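Local atomic coordinates of BH2092 protein (Bacillus halodurans, PDB entry 3NHV), a protein that is of unknown function but carries a rhodanese-like domain, the fold of sulfurtransferases and of related phosphatases. Residues E47-P51 with I108-R112; K71-T77 with G98-L104. One frame throughout, in Å; residues are numbered along the deposited sequence.

Contact 1. Residues E47-P51 with I108-R112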
loop_
_atom_site.group_PDB
_atom_site.type_symbol
_atom_site.label_atom_id
_atom_site.label_comp_id
_atom_site.label_asym_id
_atom_site.label_seq_id
_atom_site.Cartn_x
_atom_site.Cartn_y
_atom_site.Cartn_z
ATOM N N GLU B 47 21.180 9.436 9.207
ATOM C CA GLU B 47 20.984 10.614 8.360
ATOM C C GLU B 47 19.628 11.270 8.602
ATOM O O GLU B 47 19.536 12.479 8.832
ATOM C CB GLU B 47 21.073 10.238 6.879
ATOM C CG GLU B 47 22.413 9.695 6.447
ATOM C CD GLU B 47 22.481 9.438 4.953
ATOM O OE1 GLU B 47 22.259 10.393 4.176
ATOM O OE2 GLU B 47 22.760 8.281 4.555
ATOM N N CYS B 48 18.576 10.458 8.547
ATOM C CA CYS B 48 17.209 10.941 8.731
ATOM C C CYS B 48 16.291 9.857 9.293
ATOM O O CYS B 48 16.134 8.793 8.692
ATOM C CB CYS B 48 16.660 11.429 7.387
ATOM S SG CYS B 48 14.939 11.935 7.417
ATOM N N HIS B 49 15.685 10.131 10.444
ATOM C CA HIS B 49 14.782 9.170 11.057
ATOM C C HIS B 49 13.641 9.830 11.823
ATOM O O HIS B 49 13.608 11.045 11.990
ATOM C CB HIS B 49 15.559 8.216 11.976
ATOM C CG HIS B 49 16.224 8.886 13.139
ATOM N ND1 HIS B 49 15.517 9.467 14.169
ATOM C CD2 HIS B 49 17.534 9.031 13.455
ATOM C CE1 HIS B 49 16.362 9.937 15.072
ATOM N NE2 HIS B 49 17.591 9.684 14.661
ATOM N N ILE B 50 12.701 9.018 12.287
ATOM C CA ILE B 50 11.556 9.528 13.018
ATOM C C ILE B 50 11.857 9.745 14.493
ATOM O O ILE B 50 12.426 8.888 15.158
ATOM C CB ILE B 50 10.366 8.566 12.911
ATOM C CG1 ILE B 50 9.954 8.417 11.455
ATOM C CG2 ILE B 50 9.202 9.081 13.754
ATOM C CD1 ILE B 50 8.884 7.395 11.247
ATOM N N PRO B 51 11.460 10.901 15.028
ATOM C CA PRO B 51 11.701 11.201 16.439
ATOM C C PRO B 51 11.263 10.078 17.389
ATOM O O PRO B 51 10.217 9.461 17.198
ATOM C CB PRO B 51 10.914 12.490 16.645
ATOM C CG PRO B 51 11.086 13.182 15.328
ATOM C CD PRO B 51 10.865 12.058 14.334
ATOM N N ILE B 108 8.807 6.245 6.320
ATOM C CA ILE B 108 9.290 7.585 6.590
ATOM C C ILE B 108 8.993 8.483 5.402
ATOM O O ILE B 108 8.951 9.702 5.522
ATOM C CB ILE B 108 10.811 7.577 6.876
ATOM C CG1 ILE B 108 11.258 8.952 7.385
ATOM C CG2 ILE B 108 11.580 7.186 5.621
ATOM C CD1 ILE B 108 12.689 8.977 7.903
ATOM N N GLU B 109 8.783 7.868 4.248
ATOM C CA GLU B 109 8.478 8.632 3.066
ATOM C C GLU B 109 7.223 9.471 3.298
ATOM O O GLU B 109 7.255 10.691 3.184
ATOM C CB GLU B 109 8.257 7.712 1.877
ATOM C CG GLU B 109 7.758 8.462 0.673
ATOM C CD GLU B 109 7.342 7.553 -0.449
ATOM O OE1 GLU B 109 6.695 8.057 -1.389
ATOM O OE2 GLU B 109 7.666 6.345 -0.392
ATOM N N TYR B 110 6.115 8.829 3.636
ATOM C CA TYR B 110 4.891 9.577 3.858
ATOM C C TYR B 110 4.873 10.336 5.178
ATOM O O TYR B 110 4.043 11.222 5.381
ATOM C CB TYR B 110 3.678 8.652 3.717
ATOM C CG TYR B 110 3.197 8.561 2.280
ATOM C CD1 TYR B 110 2.256 9.472 1.780
ATOM C CD2 TYR B 110 3.739 7.622 1.392
ATOM C CE1 TYR B 110 1.871 9.454 0.434
ATOM C CE2 TYR B 110 3.358 7.599 0.043
ATOM C CZ TYR B 110 2.428 8.519 -0.423
ATOM O OH TYR B 110 2.066 8.518 -1.749
ATOM N N TRP B 111 5.799 10.010 6.073
ATOM C CA TRP B 111 5.875 10.711 7.347
ATOM C C TRP B 111 6.361 12.124 7.066
ATOM O O TRP B 111 5.852 13.100 7.624
ATOM C CB TRP B 111 6.844 10.009 8.292
ATOM C CG TRP B 111 7.181 10.834 9.469
ATOM C CD1 TRP B 111 8.187 11.749 9.564
ATOM C CD2 TRP B 111 6.462 10.893 10.705
ATOM N NE1 TRP B 111 8.139 12.378 10.782
ATOM C CE2 TRP B 111 7.092 11.874 11.503
ATOM C CE3 TRP B 111 5.348 10.216 11.214
ATOM C CZ2 TRP B 111 6.641 12.195 12.788
ATOM C CZ3 TRP B 111 4.897 10.534 12.493
ATOM C CH2 TRP B 111 5.542 11.516 13.265
ATOM N N ARG B 112 7.351 12.221 6.186
ATOM C CA ARG B 112 7.911 13.506 5.807
ATOM C C ARG B 112 6.947 14.247 4.877
ATOM O O ARG B 112 6.772 15.454 5.007
ATOM C CB ARG B 112 9.277 13.302 5.136
ATOM C CG ARG B 112 10.354 12.739 6.064
ATOM C CD ARG B 112 11.574 12.293 5.278
ATOM N NE ARG B 112 12.201 13.413 4.586
ATOM C CZ ARG B 112 13.163 13.298 3.675
ATOM N NH1 ARG B 112 13.630 12.107 3.327
ATOM N NH2 ARG B 112 13.662 14.386 3.109
#
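Ile50 lies over the indole of Trp111, and its two branches share the ring system between them. CG1 sits above the five-membered ring, 4.2 Å from its centroid and only 8° off the normal, a CH-pi contact; CG2 covers the six-membered part near its rim, 4.1 Å from Trp111 CZ2. With CG1 anti to the carbonyl carbon (chi1 -61°) and CG2 anti to the backbone N, both branches reach the same face. Pro51 meets the indole obliquely through its CD. One turn back along the helix, Ile108 extends its chain towards the loop and ends with CD1 against Cys48, 3.7 Å from SG and 3.5 Å from the carbonyl O. The CD1 methyl also rests against CA of His49. Cys48 SG, carried towards the helix by a chi1 of 175°, passes over one face of the Arg112 guanidinium and comes 4.0 Å from Arg112 CD. The whole interface is apolar packing, and the polar groups at its margins are bonded to other parts of the chain. Trp111 NE1 donates to Glu117 O, which fixes the turn of the indole about its CB-CG bond, while Arg112 NH1 and NH2 bind the carbonyls of Asp127 and Ala126. On the loop side, Cys48 O accepts from Arg40 NH1 and Ile50 N bonds to Tyr78 OH, so the extended chain is pinned on either side of His49. Within the rhodanese-like fold, this is where the loop leaving helix 42-47 on its way to strand 54-55 packs against helix 107-113; Tyr78 of strand 74-78 touches both His49 and Ile108, and helix 20-28 packs on Trp111 through Ile20, Leu23 and Ser24.

Contact 2. Residues K71-T77 with G98-L104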
loop_
_atom_site.group_PDB
_atom_site.type_symbol
_atom_site.label_atom_id
_atom_site.label_comp_id
_atom_site.label_asym_id
_atom_site.label_seq_id
_atom_site.Cartn_x
_atom_site.Cartn_y
_atom_site.Cartn_z
ATOM N N LYS B 71 8.576 -6.131 26.877
ATOM C CA LYS B 71 7.538 -6.935 26.234
ATOM C C LYS B 71 6.155 -6.395 26.584
ATOM O O LYS B 71 5.150 -6.851 26.041
ATOM C CB LYS B 71 7.613 -8.394 26.698
ATOM C CG LYS B 71 8.859 -9.161 26.269
ATOM C CD LYS B 71 8.721 -9.741 24.876
ATOM C CE LYS B 71 9.935 -10.589 24.501
ATOM N NZ LYS B 71 10.149 -11.754 25.416
ATOM N N GLU B 72 6.100 -5.438 27.505
ATOM C CA GLU B 72 4.823 -4.867 27.913
ATOM C C GLU B 72 4.370 -3.788 26.949
ATOM O O GLU B 72 3.199 -3.414 26.925
ATOM C CB GLU B 72 4.924 -4.266 29.314
ATOM C CG GLU B 72 5.072 -5.281 30.428
ATOM C CD GLU B 72 4.069 -6.420 30.321
ATOM O OE1 GLU B 72 4.382 -7.424 29.637
ATOM O OE2 GLU B 72 2.964 -6.309 30.908
ATOM N N LYS B 73 5.311 -3.286 26.161
ATOM C CA LYS B 73 5.017 -2.238 25.196
ATOM C C LYS B 73 4.695 -2.832 23.832
ATOM O O LYS B 73 4.577 -4.050 23.689
ATOM C CB LYS B 73 6.213 -1.304 25.089
ATOM C CG LYS B 73 6.571 -0.630 26.396
ATOM C CD LYS B 73 7.777 0.250 26.215
ATOM C CE LYS B 73 7.966 1.185 27.386
ATOM N NZ LYS B 73 9.120 2.086 27.110
ATOM N N VAL B 74 4.536 -1.976 22.827
ATOM C CA VAL B 74 4.246 -2.452 21.475
ATOM C C VAL B 74 5.308 -1.927 20.522
ATOM O O VAL B 74 5.671 -0.759 20.589
ATOM C CB VAL B 74 2.870 -1.975 20.979
ATOM C CG1 VAL B 74 2.648 -2.473 19.559
ATOM C CG2 VAL B 74 1.765 -2.495 21.896
ATOM N N ILE B 75 5.813 -2.793 19.647
ATOM C CA ILE B 75 6.838 -2.397 18.678
ATOM C C ILE B 75 6.199 -1.924 17.363
ATOM O O ILE B 75 5.305 -2.578 16.824
ATOM C CB ILE B 75 7.834 -3.576 18.372
ATOM C CG1 ILE B 75 8.740 -3.838 19.573
ATOM C CG2 ILE B 75 8.730 -3.234 17.190
ATOM C CD1 ILE B 75 8.057 -4.511 20.725
ATOM N N ILE B 76 6.662 -0.776 16.871
ATOM C CA ILE B 76 6.172 -0.192 15.628
ATOM C C ILE B 76 7.356 -0.139 14.673
ATOM O O ILE B 76 8.312 0.588 14.912
ATOM C CB ILE B 76 5.649 1.258 15.828
ATOM C CG1 ILE B 76 4.615 1.301 16.954
ATOM C CG2 ILE B 76 5.014 1.769 14.530
ATOM C CD1 ILE B 76 3.319 0.589 16.631
ATOM N N THR B 77 7.294 -0.908 13.593
ATOM C CA THR B 77 8.388 -0.931 12.634
ATOM C C THR B 77 8.089 -0.063 11.433
ATOM O O THR B 77 6.935 0.084 11.046
ATOM C CB THR B 77 8.645 -2.359 12.124
ATOM O OG1 THR B 77 7.484 -2.822 11.423
ATOM C CG2 THR B 77 8.927 -3.301 13.289
ATOM N N GLY B 98 8.433 -13.050 20.563
ATOM C CA GLY B 98 7.427 -12.886 21.606
ATOM C C GLY B 98 6.882 -11.478 21.814
ATOM O O GLY B 98 6.065 -11.267 22.707
ATOM N N PHE B 99 7.324 -10.519 21.001
ATOM C CA PHE B 99 6.871 -9.133 21.097
ATOM C C PHE B 99 5.531 -8.863 20.403
ATOM O O PHE B 99 5.137 -9.578 19.481
ATOM C CB PHE B 99 7.910 -8.184 20.484
ATOM C CG PHE B 99 9.095 -7.909 21.366
ATOM C CD1 PHE B 99 10.349 -8.433 21.059
ATOM C CD2 PHE B 99 8.958 -7.120 22.503
ATOM C CE1 PHE B 99 11.447 -8.171 21.878
ATOM C CE2 PHE B 99 10.044 -6.855 23.324
ATOM C CZ PHE B 99 11.291 -7.380 23.012
ATOM N N ARG B 100 4.831 -7.825 20.864
ATOM C CA ARG B 100 3.568 -7.404 20.248
ATOM C C ARG B 100 4.073 -6.345 19.267
ATOM O O ARG B 100 4.867 -5.474 19.642
ATOM C CB ARG B 100 2.630 -6.777 21.284
ATOM C CG ARG B 100 2.168 -7.734 22.391
ATOM C CD ARG B 100 1.027 -8.637 21.937
ATOM N NE ARG B 100 0.662 -9.620 22.955
ATOM C CZ ARG B 100 -0.559 -10.136 23.093
ATOM N NH1 ARG B 100 -1.536 -9.752 22.278
ATOM N NH2 ARG B 100 -0.810 -11.035 24.041
ATOM N N VAL B 101 3.621 -6.415 18.021
ATOM C CA VAL B 101 4.124 -5.493 17.020
ATOM C C VAL B 101 3.119 -5.117 15.940
ATOM O O VAL B 101 2.198 -5.877 15.651
ATOM C CB VAL B 101 5.356 -6.115 16.339
ATOM C CG1 VAL B 101 4.941 -7.398 15.642
ATOM C CG2 VAL B 101 5.979 -5.141 15.347
ATOM N N LYS B 102 3.334 -3.942 15.350
ATOM C CA LYS B 102 2.513 -3.397 14.271
ATOM C C LYS B 102 3.479 -2.713 13.302
ATOM O O LYS B 102 4.508 -2.184 13.732
ATOM C CB LYS B 102 1.522 -2.345 14.797
ATOM C CG LYS B 102 0.496 -2.852 15.799
ATOM C CD LYS B 102 -0.558 -1.789 16.110
ATOM C CE LYS B 102 -1.738 -2.400 16.871
ATOM N NZ LYS B 102 -2.999 -1.610 16.724
ATOM N N GLU B 103 3.164 -2.724 12.008
ATOM C CA GLU B 103 4.020 -2.070 11.018
ATOM C C GLU B 103 3.390 -0.747 10.619
ATOM O O GLU B 103 2.164 -0.623 10.577
ATOM C CB GLU B 103 4.204 -2.946 9.774
ATOM C CG GLU B 103 2.933 -3.185 8.969
ATOM C CD GLU B 103 3.123 -4.191 7.841
ATOM O OE1 GLU B 103 4.026 -3.986 6.995
ATOM O OE2 GLU B 103 2.366 -5.186 7.799
ATOM N N LEU B 104 4.239 0.235 10.335
ATOM C CA LEU B 104 3.794 1.565 9.942
ATOM C C LEU B 104 3.665 1.666 8.427
ATOM O O LEU B 104 4.661 1.553 7.710
ATOM C CB LEU B 104 4.797 2.614 10.422
ATOM C CG LEU B 104 4.455 4.056 10.062
ATOM C CD1 LEU B 104 3.268 4.517 10.895
ATOM C CD2 LEU B 104 5.647 4.958 10.321
#
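Strands 74-78 and 100-105 are the two parallel strands of a beta-alpha-beta unit, joined through helix 86-96, and here they lie side by side. Four backbone bonds link them: Ile75 N donates to Arg100 O (2.8 Å, almost straight at 179°), Lys102 N to Ile75 O, Thr77 N to Lys102 O (3.1 Å), and Leu104 N to Thr77 O. Ile75 and Thr77 thus use both N-H and C=O towards the same neighbour, while Val74 and Ile76 bond on their other side to strand 34-38. On the face carrying Ile75, Val101 and Thr77, Val101 CG2 lies 3.8 Å from Ile75 CG2 and 4.0 Å from Thr77 CG2. Helix 86-96 covers this face: Phe94 packs on Ile75 and Thr77, and Thr77 OG1 bonds to Ala87 O. Glu103, on the same face, bonds to Thr88 OG1 and forms a salt bridge with Lys13 of the third subunit. On the reverse face, Ile76 and Lys102 run alongside each other, Ile76 CD1 3.9 Å from Lys102 CB. Phe99 is held between Lys71 and Ile75. A bend at chi2 (-84°) lays the Lys71 methylenes across one ring face, its CD 3.7 Å from the ring centroid; Ile75 CD1 approaches obliquely, 3.3 Å from Phe99 CD2. With an alanine in place of Phe99, the Lys71 methylenes would probably lose the surface they lie on, and a gap is likely to open beside Ile75 CD1. Gly98 ends helix 86-96 in a Schellman motif at positive phi, turning the chain into the second strand. Parallel neighbours bridged by a helix on one face are characteristic of the alpha/beta architecture of rhodanese-like domains.

From the N terminus, the chain passes through strand 34-38 and helix 42-47 before reaching 47-51, the first half of contact 1. It then makes edge strand 54-55 and enters 71-77, crosses over through helix 86-96, and returns at 98-104, closing contact 2. Helix 107-113 follows directly and closes contact 1 around that smaller loop, so the two contacts nest without crossing. Contact 2 joins two strands of the parallel sheet; contact 1 fastens a loop to the helix that follows the second of them. Their centres are 19 Å apart, yet they meet where Ile50 CD1 lies 4.2 Å from Leu104 CD2. Both also touch the third subunit.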